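Local coordinates for iron-containing alcohol dehydrogenase (Ralstonia eutropha, PDB 3JZD), which probably reduces maleylacetate to 3-oxoadipate with NADH or NADPH, a step in the breakdown of aromatic compounds, and works as a homodimer, at residues A[114-120]-A[150-155]; A[164-168]-A[210-214]; A[321-325]-A[344-349]. All blocks are in the same frame, centred on the assembly; numbering follows the deposited sequence.

Contact 1 of 3, residues A[114-120]-A[150-155]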
loop_
_atom_site.group_PDB
_atom_site.type_symbol
_atom_site.label_atom_id
_atom_site.label_comp_id
_atom_site.label_asym_id
_atom_site.label_seq_id
_atom_site.Cartn_x
_atom_site.Cartn_y
_atom_site.Cartn_z
HETATM N N MSE A 114 7.307 -24.266 -3.089
HETATM C CA MSE A 114 8.073 -23.789 -1.921
HETATM C C MSE A 114 8.143 -22.263 -1.809
HETATM O O MSE A 114 8.165 -21.550 -2.803
HETATM C CB MSE A 114 9.498 -24.348 -1.911
HETATM C CG MSE A 114 10.456 -23.722 -2.919
HETATM SE SE MSE A 114 12.238 -24.504 -2.659
HETATM C CE MSE A 114 11.808 -26.320 -3.206
ATOM N N PRO A 115 8.179 -21.756 -0.570
ATOM C CA PRO A 115 8.269 -20.312 -0.401
ATOM C C PRO A 115 9.595 -19.770 -0.887
ATOM O O PRO A 115 10.604 -20.468 -0.822
ATOM C CB PRO A 115 8.186 -20.134 1.124
ATOM C CG PRO A 115 8.656 -21.454 1.657
ATOM C CD PRO A 115 8.056 -22.436 0.717
ATOM N N ILE A 116 9.574 -18.539 -1.359
ATOM C CA ILE A 116 10.798 -17.835 -1.697
ATOM C C ILE A 116 10.981 -16.645 -0.759
ATOM O O ILE A 116 10.014 -15.903 -0.497
ATOM C CB ILE A 116 10.743 -17.162 -3.103
ATOM C CG1 ILE A 116 10.352 -18.160 -4.190
ATOM C CG2 ILE A 116 12.091 -16.519 -3.446
ATOM C CD1 ILE A 116 9.916 -17.443 -5.492
ATOM N N VAL A 117 12.200 -16.497 -0.242
ATOM C CA VAL A 117 12.634 -15.274 0.440
ATOM C C VAL A 117 13.570 -14.558 -0.563
ATOM O O VAL A 117 14.609 -15.106 -0.952
ATOM C CB VAL A 117 13.418 -15.543 1.735
ATOM C CG1 VAL A 117 14.004 -14.203 2.337
ATOM C CG2 VAL A 117 12.574 -16.328 2.729
ATOM N N ALA A 118 13.187 -13.365 -0.999
ATOM C CA ALA A 118 13.968 -12.607 -1.970
ATOM C C ALA A 118 14.830 -11.586 -1.254
ATOM O O ALA A 118 14.357 -10.879 -0.369
ATOM C CB ALA A 118 13.018 -11.904 -3.025
ATOM N N ILE A 119 16.110 -11.544 -1.618
ATOM C CA ILE A 119 17.064 -10.544 -1.114
ATOM C C ILE A 119 17.572 -9.786 -2.373
ATOM O O ILE A 119 18.541 -10.203 -2.980
ATOM C CB ILE A 119 18.209 -11.219 -0.341
ATOM C CG1 ILE A 119 17.628 -12.161 0.716
ATOM C CG2 ILE A 119 19.107 -10.132 0.304
ATOM C CD1 ILE A 119 18.650 -12.801 1.700
ATOM N N PRO A 120 16.883 -8.699 -2.794
ATOM C CA PRO A 120 17.221 -8.049 -4.053
ATOM C C PRO A 120 18.442 -7.155 -3.993
ATOM O O PRO A 120 18.645 -6.471 -3.009
ATOM C CB PRO A 120 15.980 -7.208 -4.371
ATOM C CG PRO A 120 14.912 -7.719 -3.525
ATOM C CD PRO A 120 15.559 -8.264 -2.308
ATOM N N PRO A 150 7.275 -13.898 -3.975
ATOM C CA PRO A 150 8.033 -14.149 -2.750
ATOM C C PRO A 150 7.259 -13.852 -1.474
ATOM O O PRO A 150 6.514 -12.876 -1.415
ATOM C CB PRO A 150 9.228 -13.200 -2.894
ATOM C CG PRO A 150 9.472 -13.170 -4.393
ATOM C CD PRO A 150 8.054 -13.104 -4.938
ATOM N N ARG A 151 7.378 -14.713 -0.478
ATOM C CA ARG A 151 6.650 -14.510 0.780
ATOM C C ARG A 151 7.250 -13.360 1.562
ATOM O O ARG A 151 6.533 -12.653 2.256
ATOM C CB ARG A 151 6.766 -15.730 1.674
ATOM C CG ARG A 151 6.263 -17.014 1.088
ATOM C CD ARG A 151 4.763 -17.052 0.835
ATOM N NE ARG A 151 4.570 -18.164 -0.080
ATOM C CZ ARG A 151 4.457 -19.454 0.267
ATOM N NH1 ARG A 151 4.437 -19.835 1.541
ATOM N NH2 ARG A 151 4.351 -20.382 -0.680
ATOM N N THR A 152 8.583 -13.228 1.496
ATOM C CA THR A 152 9.305 -12.218 2.220
ATOM C C THR A 152 10.405 -11.655 1.373
ATOM O O THR A 152 11.071 -12.379 0.640
ATOM C CB THR A 152 9.872 -12.818 3.517
ATOM O OG1 THR A 152 8.778 -13.369 4.267
ATOM C CG2 THR A 152 10.670 -11.769 4.384
ATOM N N VAL A 153 10.569 -10.345 1.467
ATOM C CA VAL A 153 11.607 -9.618 0.769
ATOM C C VAL A 153 12.424 -8.942 1.873
ATOM O O VAL A 153 11.866 -8.412 2.826
ATOM C CB VAL A 153 11.008 -8.567 -0.116
ATOM C CG1 VAL A 153 12.090 -7.788 -0.832
ATOM C CG2 VAL A 153 9.982 -9.203 -1.116
ATOM N N ILE A 154 13.744 -9.039 1.769
ATOM C CA ILE A 154 14.654 -8.444 2.686
ATOM C C ILE A 154 15.446 -7.453 1.881
ATOM O O ILE A 154 16.228 -7.852 0.989
ATOM C CB ILE A 154 15.618 -9.493 3.289
ATOM C CG1 ILE A 154 14.825 -10.514 4.092
ATOM C CG2 ILE A 154 16.727 -8.802 4.106
ATOM C CD1 ILE A 154 15.690 -11.662 4.674
ATOM N N TYR A 155 15.219 -6.167 2.140
ATOM C CA TYR A 155 15.927 -5.121 1.411
ATOM C C TYR A 155 17.055 -4.618 2.261
ATOM O O TYR A 155 16.792 -3.994 3.291
ATOM C CB TYR A 155 15.028 -3.925 1.089
ATOM C CG TYR A 155 14.082 -4.136 -0.035
ATOM C CD1 TYR A 155 14.559 -4.300 -1.328
ATOM C CD2 TYR A 155 12.697 -4.096 0.177
ATOM C CE1 TYR A 155 13.701 -4.457 -2.389
ATOM C CE2 TYR A 155 11.821 -4.266 -0.854
ATOM C CZ TYR A 155 12.348 -4.435 -2.160
ATOM O OH TYR A 155 11.512 -4.609 -3.214
HETATM O O HOH W 1 5.951 -20.061 -3.079
HETATM O O HOH W 2 18.529 -6.683 -0.277
#
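Three backbone hydrogen bonds zip these segments together in parallel register: Arg-151 N to Ile-116 O, Ala-118 N to Thr-152 O, and Ile-154 N to Ala-118 O, each 2.9 Å. Ala-118 thus uses both its amide and its carbonyl on the same neighbour, as a parallel ladder requires, and CA-H...O contacts such as Val-153 CA to Ala-118 O (3.2 Å) fill in between. Pro-120 has no amide proton to continue the ladder; instead water 2 donates to both Pro-120 O (2.7 Å) and Ile-154 O (2.9 Å). At the other end, water 1 joins Met-114 O to Arg-151 NH2, while Pro-115 CB lies over one face of that guanidinium. Beta-branched residues suit the extended backbone: on one face of the sheet Val-117 CG1 meets Ile-154 CD1 at 3.8 Å. On the other, small Ala-118 admits a proline ring, Ala-118 CB lying 4.0 Å from Pro-150 CG. Pro-120 CG touches Tyr-155 CE1 at 3.7 Å, and the Tyr-155 hydroxyl is hydrogen-bonded to Glu-127. Ile-119 packs on the NAD-binding residue Leu-159. With strands 92-97 and 8-19 flanking the pair, both are inner strands of the parallel, Rossmann-like sheet of the N-terminal dinucleotide-binding domain.

Contact 2 of 3, residues A[164-168]-A[210-214]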
loop_
_atom_site.group_PDB
_atom_site.type_symbol
_atom_site.label_atom_id
_atom_site.label_comp_id
_atom_site.label_asym_id
_atom_site.label_seq_id
_atom_site.Cartn_x
_atom_site.Cartn_y
_atom_site.Cartn_z
ATOM N N PRO A 164 27.466 -1.952 -9.562
ATOM C CA PRO A 164 28.293 -0.999 -10.318
ATOM C C PRO A 164 27.565 0.269 -10.690
ATOM O O PRO A 164 26.324 0.307 -10.745
ATOM C CB PRO A 164 28.685 -1.762 -11.579
ATOM C CG PRO A 164 28.562 -3.209 -11.218
ATOM C CD PRO A 164 27.375 -3.254 -10.228
ATOM N N ARG A 165 28.366 1.301 -10.934
ATOM C CA ARG A 165 27.871 2.616 -11.244
ATOM C C ARG A 165 26.914 2.602 -12.451
ATOM O O ARG A 165 25.936 3.330 -12.461
ATOM C CB ARG A 165 29.049 3.543 -11.494
ATOM C CG ARG A 165 28.654 4.995 -11.746
ATOM C CD ARG A 165 29.876 5.888 -11.948
ATOM N NE ARG A 165 30.773 5.770 -10.805
ATOM C CZ ARG A 165 30.589 6.344 -9.619
ATOM N NH1 ARG A 165 29.550 7.122 -9.399
ATOM N NH2 ARG A 165 31.476 6.156 -8.655
ATOM N N GLY A 166 27.177 1.745 -13.436
ATOM C CA GLY A 166 26.325 1.678 -14.603
ATOM C C GLY A 166 24.948 1.059 -14.336
ATOM O O GLY A 166 23.877 1.664 -14.609
ATOM N N LEU A 167 24.964 -0.161 -13.838
ATOM C CA LEU A 167 23.705 -0.837 -13.522
ATOM C C LEU A 167 22.914 -0.077 -12.434
ATOM O O LEU A 167 21.690 -0.116 -12.445
ATOM C CB LEU A 167 23.942 -2.299 -13.155
ATOM C CG LEU A 167 22.752 -3.238 -13.002
ATOM C CD1 LEU A 167 21.839 -3.135 -14.250
ATOM C CD2 LEU A 167 23.282 -4.727 -12.712
ATOM N N SER A 168 23.587 0.679 -11.562
ATOM C CA SER A 168 22.861 1.394 -10.501
ATOM C C SER A 168 21.943 2.412 -11.172
ATOM O O SER A 168 20.803 2.615 -10.729
ATOM C CB SER A 168 23.805 2.080 -9.510
ATOM O OG SER A 168 24.612 1.147 -8.781
ATOM N N VAL A 210 23.648 8.416 -5.418
ATOM C CA VAL A 210 24.369 7.171 -5.531
ATOM C C VAL A 210 25.551 7.353 -6.489
ATOM O O VAL A 210 26.661 6.878 -6.213
ATOM C CB VAL A 210 23.433 6.015 -5.966
ATOM C CG1 VAL A 210 24.206 4.828 -6.472
ATOM C CG2 VAL A 210 22.537 5.637 -4.812
ATOM N N PHE A 211 25.319 8.073 -7.577
ATOM C CA PHE A 211 26.365 8.365 -8.544
ATOM C C PHE A 211 27.514 9.147 -7.867
ATOM O O PHE A 211 28.681 8.863 -8.108
ATOM C CB PHE A 211 25.792 9.171 -9.682
ATOM C CG PHE A 211 26.753 9.410 -10.792
ATOM C CD1 PHE A 211 26.973 8.437 -11.740
ATOM C CD2 PHE A 211 27.421 10.625 -10.905
ATOM C CE1 PHE A 211 27.854 8.650 -12.787
ATOM C CE2 PHE A 211 28.295 10.845 -11.955
ATOM C CZ PHE A 211 28.508 9.858 -12.893
ATOM N N ASN A 212 27.182 10.106 -7.005
ATOM C CA ASN A 212 28.200 10.875 -6.304
ATOM C C ASN A 212 28.917 9.970 -5.282
ATOM O O ASN A 212 30.128 10.059 -5.134
ATOM C CB ASN A 212 27.548 12.076 -5.613
ATOM C CG ASN A 212 28.531 12.901 -4.780
ATOM O OD1 ASN A 212 29.465 13.504 -5.309
ATOM N ND2 ASN A 212 28.289 12.966 -3.472
ATOM N N ASP A 213 28.188 9.075 -4.606
ATOM C CA ASP A 213 28.812 8.210 -3.634
ATOM C C ASP A 213 28.141 6.853 -3.555
ATOM O O ASP A 213 27.189 6.702 -2.826
ATOM C CB ASP A 213 28.772 8.888 -2.260
ATOM C CG ASP A 213 29.564 8.115 -1.177
ATOM O OD1 ASP A 213 30.172 7.039 -1.442
ATOM O OD2 ASP A 213 29.584 8.624 -0.038
ATOM N N PRO A 214 28.696 5.837 -4.240
ATOM C CA PRO A 214 28.046 4.533 -4.183
ATOM C C PRO A 214 28.038 3.840 -2.821
ATOM O O PRO A 214 27.251 2.909 -2.651
ATOM C CB PRO A 214 28.778 3.704 -5.242
ATOM C CG PRO A 214 30.043 4.439 -5.487
ATOM C CD PRO A 214 29.818 5.868 -5.193
#
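Arg-165 reaches across with an extended start, chi1 and chi2 both t, and then bends at chi3 (m), which brings its guanidinium to the C-terminal end of the other helix. There Arg-165 NH1 donates to Phe-211 O at 2.3 Å, a very short hydrogen bond; a carbonyl in the last turn of a helix is a fitting target for a cation. The t rotamer of Phe-211 turns its ring face to the same group, giving a cation-pi contact with Arg-165 CZ 5.0 Å from the ring centroid, while Arg-165 CD approaches Phe-211 CE1 at 3.5 Å. The start of helix 165-182 is thereby joined to the end of helix 190-212, within the all-helical part of the iron-containing alcohol dehydrogenase fold, and Leu-167 on the first of these helices touches NAD. Pro-164 is the N-cap residue. Ser-168, with chi1 m, folds its OG back to Pro-164 O (2.7 Å) and also bonds Arg-220, while Ser-168 CB meets Val-210 CG1 at 4.1 Å. Pro-214 CD lies 3.8 Å from Arg-165 NH2, its rigid ring bordering the guanidinium just beyond the helix end.

Contact 3 of 3, residues A[321-325]-A[344-349]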
loop_
_atom_site.group_PDB
_atom_site.type_symbol
_atom_site.label_atom_id
_atom_site.label_comp_id
_atom_site.label_asym_id
_atom_site.label_seq_id
_atom_site.Cartn_x
_atom_site.Cartn_y
_atom_site.Cartn_z
ATOM N N LEU A 321 16.152 -2.551 -37.198
ATOM C CA LEU A 321 15.095 -1.686 -36.737
ATOM C C LEU A 321 13.818 -1.932 -37.510
ATOM O O LEU A 321 12.747 -1.967 -36.906
ATOM C CB LEU A 321 15.527 -0.211 -36.790
ATOM C CG LEU A 321 16.702 0.218 -35.864
ATOM C CD1 LEU A 321 17.140 1.681 -36.216
ATOM C CD2 LEU A 321 16.399 0.076 -34.352
ATOM N N ASP A 322 13.912 -2.153 -38.829
ATOM C CA ASP A 322 12.727 -2.458 -39.598
ATOM C C ASP A 322 12.047 -3.708 -39.021
ATOM O O ASP A 322 10.820 -3.710 -38.859
ATOM C CB ASP A 322 13.028 -2.719 -41.066
ATOM C CG ASP A 322 13.562 -1.490 -41.821
ATOM O OD1 ASP A 322 13.248 -0.318 -41.471
ATOM O OD2 ASP A 322 14.303 -1.738 -42.804
ATOM N N ARG A 323 12.818 -4.763 -38.731
ATOM C CA ARG A 323 12.248 -5.984 -38.180
ATOM C C ARG A 323 11.669 -5.728 -36.785
ATOM O O ARG A 323 10.601 -6.220 -36.443
ATOM C CB ARG A 323 13.285 -7.093 -38.096
ATOM C CG ARG A 323 12.754 -8.397 -37.479
ATOM C CD ARG A 323 13.834 -9.471 -37.306
ATOM N NE ARG A 323 14.435 -9.842 -38.577
ATOM C CZ ARG A 323 14.017 -10.819 -39.390
ATOM N NH1 ARG A 323 13.002 -11.603 -39.072
ATOM N NH2 ARG A 323 14.636 -11.018 -40.544
ATOM N N ALA A 324 12.378 -4.950 -35.998
ATOM C CA ALA A 324 11.913 -4.595 -34.671
ATOM C C ALA A 324 10.552 -3.894 -34.733
ATOM O O ALA A 324 9.705 -4.119 -33.863
ATOM C CB ALA A 324 12.961 -3.699 -33.958
ATOM N N ALA A 325 10.355 -3.010 -35.710
ATOM C CA ALA A 325 9.074 -2.332 -35.825
ATOM C C ALA A 325 7.969 -3.370 -36.201
ATOM O O ALA A 325 6.846 -3.305 -35.685
ATOM C CB ALA A 325 9.115 -1.204 -36.822
ATOM N N ILE A 344 5.969 4.008 -34.715
ATOM C CA ILE A 344 6.801 3.048 -33.944
ATOM C C ILE A 344 8.194 2.949 -34.552
ATOM O O ILE A 344 9.197 2.928 -33.825
ATOM C CB ILE A 344 6.178 1.629 -33.822
ATOM C CG1 ILE A 344 5.056 1.654 -32.779
ATOM C CG2 ILE A 344 7.256 0.558 -33.444
ATOM C CD1 ILE A 344 5.495 1.897 -31.340
ATOM N N ARG A 345 8.253 2.929 -35.882
ATOM C CA ARG A 345 9.533 2.871 -36.564
ATOM C C ARG A 345 10.363 4.141 -36.286
ATOM O O ARG A 345 11.578 4.068 -36.169
ATOM C CB ARG A 345 9.344 2.682 -38.068
ATOM C CG ARG A 345 10.687 2.649 -38.800
ATOM C CD ARG A 345 11.480 1.429 -38.372
ATOM N NE ARG A 345 12.722 1.314 -39.108
ATOM C CZ ARG A 345 13.819 2.007 -38.821
ATOM N NH1 ARG A 345 13.819 2.912 -37.832
ATOM N NH2 ARG A 345 14.915 1.828 -39.539
ATOM N N ALA A 346 9.708 5.296 -36.188
ATOM C CA ALA A 346 10.390 6.571 -35.877
ATOM C C ALA A 346 10.854 6.601 -34.390
ATOM O O ALA A 346 11.911 7.162 -34.073
ATOM C CB ALA A 346 9.440 7.785 -36.176
ATOM N N LEU A 347 10.057 5.990 -33.499
ATOM C CA LEU A 347 10.431 5.877 -32.085
ATOM C C LEU A 347 11.720 5.095 -32.040
ATOM O O LEU A 347 12.670 5.503 -31.413
ATOM C CB LEU A 347 9.358 5.117 -31.282
ATOM C CG LEU A 347 9.562 4.784 -29.787
ATOM C CD1 LEU A 347 8.230 4.321 -29.145
ATOM C CD2 LEU A 347 10.729 3.712 -29.560
ATOM N N LEU A 348 11.741 3.969 -32.726
ATOM C CA LEU A 348 12.913 3.098 -32.750
ATOM C C LEU A 348 14.168 3.759 -33.321
ATOM O O LEU A 348 15.281 3.505 -32.844
ATOM C CB LEU A 348 12.572 1.841 -33.550
ATOM C CG LEU A 348 11.693 0.824 -32.832
ATOM C CD1 LEU A 348 11.171 -0.212 -33.784
ATOM C CD2 LEU A 348 12.494 0.178 -31.725
ATOM N N GLN A 349 14.000 4.602 -34.344
ATOM C CA GLN A 349 15.132 5.257 -34.973
ATOM C C GLN A 349 15.741 6.260 -33.966
ATOM O O GLN A 349 16.964 6.357 -33.827
ATOM C CB GLN A 349 14.705 6.006 -36.227
ATOM C CG GLN A 349 15.869 6.590 -37.015
ATOM C CD GLN A 349 16.727 5.495 -37.620
ATOM O OE1 GLN A 349 16.212 4.444 -38.011
ATOM N NE2 GLN A 349 18.014 5.725 -37.704
#
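Leu-348 is a bump on helix 341-353 that fills a hollow: its CD1 methyl settles between two small residues, 3.9 Å from Ala-324 CB and 3.8 Å from Ala-325 CB. Alanine suits both positions because a methyl group lets the opposing leucine approach the backbone, and CD1 of Leu-348 comes within 3.5 Å of Ala-325 N. From the other helix, Leu-321 projects between Arg-345, Leu-348 and Gln-349, with Leu-321 CD2 4.3 Å from Leu-348 CB and Leu-321 CD1 3.4 Å from Gln-349 OE1. Ile-344 CG2 closes the far end against Ala-325 CB at 4.2 Å. Along the outer border, the long Arg-345 side chain covers the groove, placing its CD 3.9 Å from Ala-325 CB and one guanidinium face over Leu-321 CB. A salt bridge from Arg-345 NE to Asp-322 OD1 (2.9 Å) and a hydrogen bond from Arg-345 NH1 to Gln-349 OE1 (2.8 Å) hold this flat lid in place. The short helical segments run obliquely antiparallel, 135° between directions and 9.2 Å between axes at closest approach. Helix 241-253 packs against both partners, Phe-253 on Ala-324 and Leu-241 on Ile-344, while Tyr-271 of helix 257-272 also packs on Ile-344.

In the fold
The three contacts follow one another along the chain, each closing before the next opens. Contact 1 belongs to the parallel sheet of the N-terminal nucleotide-binding region; strand 152-155 is followed directly by helix 165-182, which opens contact 2, so the chain passes here from the sheet to the helical region. Their centres are about 24 Å apart; contact 2 includes Leu-167, which touches NAD, while the side chain of Pro-120 in contact 1 is about 8 Å from it. Contact 3 joins the last two helices, 321-328 and 341-353, its centre about 38 Å from that of contact 1, across the chain's centre, and about 31 Å from that of contact 2.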